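Local coordinates for rifin (Plasmodium falciparum, PDB 7JZI), which binds, through its V2 domain, the LAIR1 ectodomain carried by the malaria antibody MGD21, and probably targets the LAIR1 immune receptor itself, at residues G19-M24 against F47-Y53; Y53-T57 against L113-T117. One frame throughout, in Å; residues are numbered along the deposited sequence.

Interaction 1: residues G19-M24 against F47-Y53; sequences GDIHGM and FVQNSHY. Unlike the reference sequence in segment 47-53: Gln49 (reference Asn).
Residues 19-24 form regular helix in the middle of helix 8-33, whereas 47-53 take in the last turn of helix 43-50 and the turn after it. Ser51 breaks the helix with positive phi (68/-131), His52 is also at positive phi, and Tyr53 enters a 3-10 segment, its CA lying 5.3 Å from the CA of Met24. The Tyr53 ring (chi1 p) lies along the first helix. Asp20 (chi1 m) reaches the ring edge, OD1 being 3.8 Å from Tyr53 CE2. Gly23 lets the ring come close: its O is 3.9 Å from Tyr53 CD1, over one ring face with Met24 N, and a side chain here would clash with the ring. Met24, extended at chi1 and chi2 (t, t), spans the gap to helix 43-50. Its CG meets Tyr53 CB at 3.7 Å, SD lies 3.7 Å from Ser51 CA, and CE reaches Val48 CA at 3.5 Å. SD also sits 4.0 Å from Phe47 CE2, oblique to the ring. Phe47 in turn packs on helix 56-70. This is a Met-aromatic contact combined with aromatic packing on a glycine, joining a short helix and its exit turn to a long helix of the all-helical RIFIN V2 domain.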
loop_
_atom_site.group_PDB
_atom_site.type_symbol
_atom_site.label_atom_id
_atom_site.label_comp_id
_atom_site.label_asym_id
_atom_site.label_seq_id
_atom_site.Cartn_x
_atom_site.Cartn_y
_atom_site.Cartn_z
ATOM N N GLY B 19 -28.245 -2.958 16.655
ATOM C CA GLY B 19 -27.735 -2.533 15.366
ATOM C C GLY B 19 -26.266 -2.175 15.396
ATOM O O GLY B 19 -25.548 -2.452 14.437
ATOM N N ASP B 20 -25.782 -1.617 16.507
ATOM C CA ASP B 20 -24.349 -1.353 16.617
ATOM C C ASP B 20 -23.554 -2.652 16.640
ATOM O O ASP B 20 -22.615 -2.849 15.841
ATOM C CB ASP B 20 -24.061 -0.544 17.881
ATOM C CG ASP B 20 -24.340 0.931 17.708
ATOM O OD1 ASP B 20 -24.681 1.349 16.583
ATOM O OD2 ASP B 20 -24.222 1.670 18.709
ATOM N N ILE B 21 -23.927 -3.560 17.551
ATOM C CA ILE B 21 -23.167 -4.799 17.672
ATOM C C ILE B 21 -23.209 -5.601 16.384
ATOM O O ILE B 21 -22.213 -6.210 15.999
ATOM C CB ILE B 21 -23.642 -5.643 18.877
ATOM C CG1 ILE B 21 -25.127 -6.029 18.780
ATOM C CG2 ILE B 21 -23.349 -4.920 20.169
ATOM C CD1 ILE B 21 -25.414 -7.379 18.133
ATOM N N HIS B 22 -24.333 -5.633 15.695
ATOM C CA HIS B 22 -24.346 -6.395 14.465
ATOM C C HIS B 22 -23.675 -5.652 13.318
ATOM O O HIS B 22 -23.106 -6.300 12.440
ATOM C CB HIS B 22 -25.761 -6.912 14.189
ATOM C CG HIS B 22 -25.884 -7.755 12.955
ATOM N ND1 HIS B 22 -24.810 -8.208 12.227
ATOM C CD2 HIS B 22 -26.948 -8.399 12.430
ATOM C CE1 HIS B 22 -25.219 -8.948 11.220
ATOM N NE2 HIS B 22 -26.523 -9.093 11.329
ATOM N N GLY B 23 -23.814 -4.326 13.219
ATOM C CA GLY B 23 -23.144 -3.617 12.144
ATOM C C GLY B 23 -21.635 -3.748 12.182
ATOM O O GLY B 23 -20.983 -3.650 11.140
ATOM N N MET B 24 -21.050 -3.942 13.372
ATOM C CA MET B 24 -19.593 -4.096 13.414
ATOM C C MET B 24 -19.069 -5.446 12.904
ATOM O O MET B 24 -17.926 -5.499 12.428
ATOM C CB MET B 24 -19.057 -3.841 14.818
ATOM C CG MET B 24 -17.579 -3.444 14.768
ATOM S SD MET B 24 -16.890 -2.774 16.281
ATOM C CE MET B 24 -15.803 -4.122 16.707
ATOM N N PHE B 47 -9.537 -1.158 17.342
ATOM C CA PHE B 47 -10.867 -0.792 16.803
ATOM C C PHE B 47 -11.893 -1.734 17.410
ATOM O O PHE B 47 -12.971 -1.279 17.820
ATOM C CB PHE B 47 -10.893 -0.949 15.286
ATOM C CG PHE B 47 -12.184 -0.539 14.631
ATOM C CD1 PHE B 47 -12.428 0.788 14.324
ATOM C CD2 PHE B 47 -13.147 -1.480 14.313
ATOM C CE1 PHE B 47 -13.612 1.167 13.718
ATOM C CE2 PHE B 47 -14.333 -1.100 13.710
ATOM C CZ PHE B 47 -14.561 0.222 13.414
ATOM N N VAL B 48 -11.545 -3.015 17.475
ATOM C CA VAL B 48 -12.560 -3.984 17.966
ATOM C C VAL B 48 -12.898 -3.670 19.426
ATOM O O VAL B 48 -14.088 -3.740 19.772
ATOM C CB VAL B 48 -12.182 -5.453 17.704
ATOM C CG1 VAL B 48 -11.816 -5.685 16.249
ATOM C CG2 VAL B 48 -11.097 -5.980 18.626
ATOM N N GLN B 49 -11.901 -3.325 20.245
ATOM C CA GLN B 49 -12.162 -2.963 21.666
ATOM C C GLN B 49 -12.966 -1.663 21.790
ATOM O O GLN B 49 -13.806 -1.593 22.698
ATOM C CB GLN B 49 -10.892 -2.985 22.511
ATOM C CG GLN B 49 -10.297 -4.379 22.643
ATOM C CD GLN B 49 -9.213 -4.444 23.690
ATOM O OE1 GLN B 49 -8.937 -3.469 24.386
ATOM N NE2 GLN B 49 -8.591 -5.605 23.813
ATOM N N ASN B 50 -12.719 -0.664 20.942
ATOM C CA ASN B 50 -13.398 0.645 21.145
ATOM C C ASN B 50 -14.737 0.777 20.395
ATOM O O ASN B 50 -15.389 1.812 20.613
ATOM C CB ASN B 50 -12.431 1.815 20.960
ATOM C CG ASN B 50 -11.307 1.817 21.972
ATOM O OD1 ASN B 50 -11.225 0.930 22.817
ATOM N ND2 ASN B 50 -10.440 2.811 21.894
ATOM N N SER B 51 -15.147 -0.194 19.570
ATOM C CA SER B 51 -16.484 -0.180 18.894
ATOM C C SER B 51 -16.590 0.931 17.844
ATOM O O SER B 51 -15.711 0.942 16.982
ATOM C CB SER B 51 -17.617 -0.134 19.888
ATOM O OG SER B 51 -18.860 -0.405 19.256
ATOM N N HIS B 52 -17.662 1.749 17.847
ATOM C CA HIS B 52 -17.749 2.914 16.945
ATOM C C HIS B 52 -17.457 2.542 15.485
ATOM O O HIS B 52 -16.644 3.169 14.800
ATOM C CB HIS B 52 -16.846 4.060 17.432
ATOM C CG HIS B 52 -15.378 3.739 17.454
ATOM N ND1 HIS B 52 -14.655 3.646 18.623
ATOM C CD2 HIS B 52 -14.494 3.517 16.451
ATOM C CE1 HIS B 52 -13.394 3.368 18.339
ATOM N NE2 HIS B 52 -13.271 3.285 17.028
ATOM N N TYR B 53 -18.200 1.545 14.992
ATOM C CA TYR B 53 -17.896 0.913 13.706
ATOM C C TYR B 53 -17.807 1.913 12.545
ATOM O O TYR B 53 -16.868 1.836 11.741
ATOM C CB TYR B 53 -18.888 -0.241 13.492
ATOM C CG TYR B 53 -20.278 0.097 13.008
ATOM C CD1 TYR B 53 -20.550 0.240 11.661
ATOM C CD2 TYR B 53 -21.315 0.318 13.913
ATOM C CE1 TYR B 53 -21.829 0.556 11.226
ATOM C CE2 TYR B 53 -22.580 0.631 13.490
ATOM C CZ TYR B 53 -22.838 0.740 12.148
ATOM O OH TYR B 53 -24.111 1.054 11.742
#

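Interaction 2: residues Y53-T57 against L113-T117; sequences YTEVT and LEKAT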
loop_
_atom_site.group_PDB
_atom_site.type_symbol
_atom_site.label_atom_id
_atom_site.label_comp_id
_atom_site.label_asym_id
_atom_site.label_seq_id
_atom_site.Cartn_x
_atom_site.Cartn_y
_atom_site.Cartn_z
ATOM N N TYR B 53 -18.200 1.545 14.992
ATOM C CA TYR B 53 -17.896 0.913 13.706
ATOM C C TYR B 53 -17.807 1.913 12.545
ATOM O O TYR B 53 -16.868 1.836 11.741
ATOM C CB TYR B 53 -18.888 -0.241 13.492
ATOM C CG TYR B 53 -20.278 0.097 13.008
ATOM C CD1 TYR B 53 -20.550 0.240 11.661
ATOM C CD2 TYR B 53 -21.315 0.318 13.913
ATOM C CE1 TYR B 53 -21.829 0.556 11.226
ATOM C CE2 TYR B 53 -22.580 0.631 13.490
ATOM C CZ TYR B 53 -22.838 0.740 12.148
ATOM O OH TYR B 53 -24.111 1.054 11.742
ATOM N N THR B 54 -18.683 2.925 12.501
ATOM C CA THR B 54 -18.689 3.817 11.346
ATOM C C THR B 54 -17.519 4.789 11.347
ATOM O O THR B 54 -17.473 5.673 10.485
ATOM C CB THR B 54 -20.020 4.584 11.210
ATOM O OG1 THR B 54 -19.875 5.671 10.269
ATOM C CG2 THR B 54 -20.727 4.985 12.561
ATOM N N GLU B 55 -16.560 4.637 12.263
ATOM C CA GLU B 55 -15.271 5.296 12.111
ATOM C C GLU B 55 -14.314 4.517 11.212
ATOM O O GLU B 55 -13.124 4.820 11.235
ATOM C CB GLU B 55 -14.632 5.521 13.484
ATOM C CG GLU B 55 -15.520 6.184 14.529
ATOM C CD GLU B 55 -14.724 6.761 15.684
ATOM O OE1 GLU B 55 -13.676 6.194 16.037
ATOM O OE2 GLU B 55 -15.170 7.774 16.260
ATOM N N VAL B 56 -14.794 3.523 10.453
ATOM C CA VAL B 56 -13.877 2.663 9.698
ATOM C C VAL B 56 -13.067 3.433 8.662
ATOM O O VAL B 56 -11.904 3.094 8.406
ATOM C CB VAL B 56 -14.627 1.501 9.022
ATOM C CG1 VAL B 56 -14.848 0.366 9.996
ATOM C CG2 VAL B 56 -15.936 1.983 8.449
ATOM N N THR B 57 -13.637 4.478 8.057
ATOM C CA THR B 57 -12.836 5.223 7.094
ATOM C C THR B 57 -11.664 5.899 7.786
ATOM O O THR B 57 -10.614 6.112 7.164
ATOM C CB THR B 57 -13.693 6.276 6.391
ATOM O OG1 THR B 57 -13.837 7.410 7.262
ATOM C CG2 THR B 57 -15.062 5.714 6.056
ATOM N N LEU B 113 -18.675 -0.173 4.951
ATOM C CA LEU B 113 -19.468 0.671 5.841
ATOM C C LEU B 113 -20.908 0.800 5.377
ATOM O O LEU B 113 -21.817 0.840 6.206
ATOM C CB LEU B 113 -18.836 2.065 5.945
ATOM C CG LEU B 113 -19.501 3.135 6.832
ATOM C CD1 LEU B 113 -18.465 4.121 7.346
ATOM C CD2 LEU B 113 -20.599 3.909 6.100
ATOM N N GLU B 114 -21.152 0.809 4.074
ATOM C CA GLU B 114 -22.537 0.870 3.640
ATOM C C GLU B 114 -23.191 -0.503 3.699
ATOM O O GLU B 114 -24.383 -0.597 4.018
ATOM C CB GLU B 114 -22.631 1.504 2.250
ATOM C CG GLU B 114 -21.824 2.807 2.193
ATOM C CD GLU B 114 -22.621 4.015 1.705
ATOM O OE1 GLU B 114 -23.833 3.868 1.436
ATOM O OE2 GLU B 114 -22.043 5.128 1.647
ATOM N N LYS B 115 -22.407 -1.569 3.503
ATOM C CA LYS B 115 -22.753 -2.902 3.974
ATOM C C LYS B 115 -23.301 -2.846 5.397
ATOM O O LYS B 115 -24.435 -3.264 5.665
ATOM C CB LYS B 115 -21.465 -3.741 3.911
ATOM C CG LYS B 115 -21.502 -5.159 4.421
ATOM C CD LYS B 115 -22.543 -6.035 3.788
ATOM C CE LYS B 115 -21.873 -6.847 2.689
ATOM N NZ LYS B 115 -22.247 -8.289 2.751
ATOM N N ALA B 116 -22.507 -2.274 6.310
ATOM C CA ALA B 116 -22.858 -2.289 7.727
ATOM C C ALA B 116 -24.086 -1.446 8.021
ATOM O O ALA B 116 -24.940 -1.849 8.814
ATOM C CB ALA B 116 -21.681 -1.804 8.571
ATOM N N THR B 117 -24.183 -0.258 7.418
ATOM C CA THR B 117 -25.328 0.607 7.690
ATOM C C THR B 117 -26.627 -0.013 7.197
ATOM O O THR B 117 -27.619 -0.033 7.933
ATOM C CB THR B 117 -25.132 1.998 7.081
ATOM O OG1 THR B 117 -25.166 1.893 5.648
ATOM C CG2 THR B 117 -23.835 2.629 7.568
#
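Leu113 does most of the work on the side of helix 101-127. Its CA-to-CB bond is directed at residues 53-57, its CA lies 6.4 Å from that of Thr54, and with chi1 and chi2 both t the extended side chain brings CD1 among three residues. CD1 is 3.5 Å from Val56 CG2, 3.6 Å from Thr54 OG1 and 4.0 Å from Thr57 CG2, so the leucine tip packs where the 3-10 turn of 53-54 passes through the N-cap residue Glu55 into helix 56-70. Glu114 and Lys115 lie out of reach. One turn on from Leu113, Ala116 comes up to Tyr53: CB is 3.6 Å from CE1 of the ring, a small side chain that leaves room for the bulky aromatic. Thr117 marks the border of the contact, its CA being 4.3 Å from Tyr53 OH, while its OG1 donates a hydrogen bond to Glu114 O (3.1 Å) within its own helix. Between the segments the contact is van der Waals packing, with 246 Å² buried in all. Helix 8-33 adjoins both sides, touching Tyr53 through Asp20 and Met24 and Ala116 through Val27, so the start of helix 56-70 meets helix 101-127 beside a third helix.

Overall arrangement
From the N terminus, helix 8-33 runs first, and interaction 1 closes the 22-residue connection that brings helix 43-50 and its exit turn back onto it. The chain then enters helix 56-70, and interaction 2 closes a longer excursion of 55 residues, through helix 84-88, when helix 101-127 returns alongside. The two closures follow in series and share Tyr53, whose side chain touches helix 8-33 in one and helix 101-127 in the other. Their centres are 9 Å apart, and they also touch directly: Gly23 O is 3.2 Å from Ala116 CB, and Phe47 CZ is 3.4 Å from Val56 CG1. Together they tie all three long helices and the short 43-50 helix.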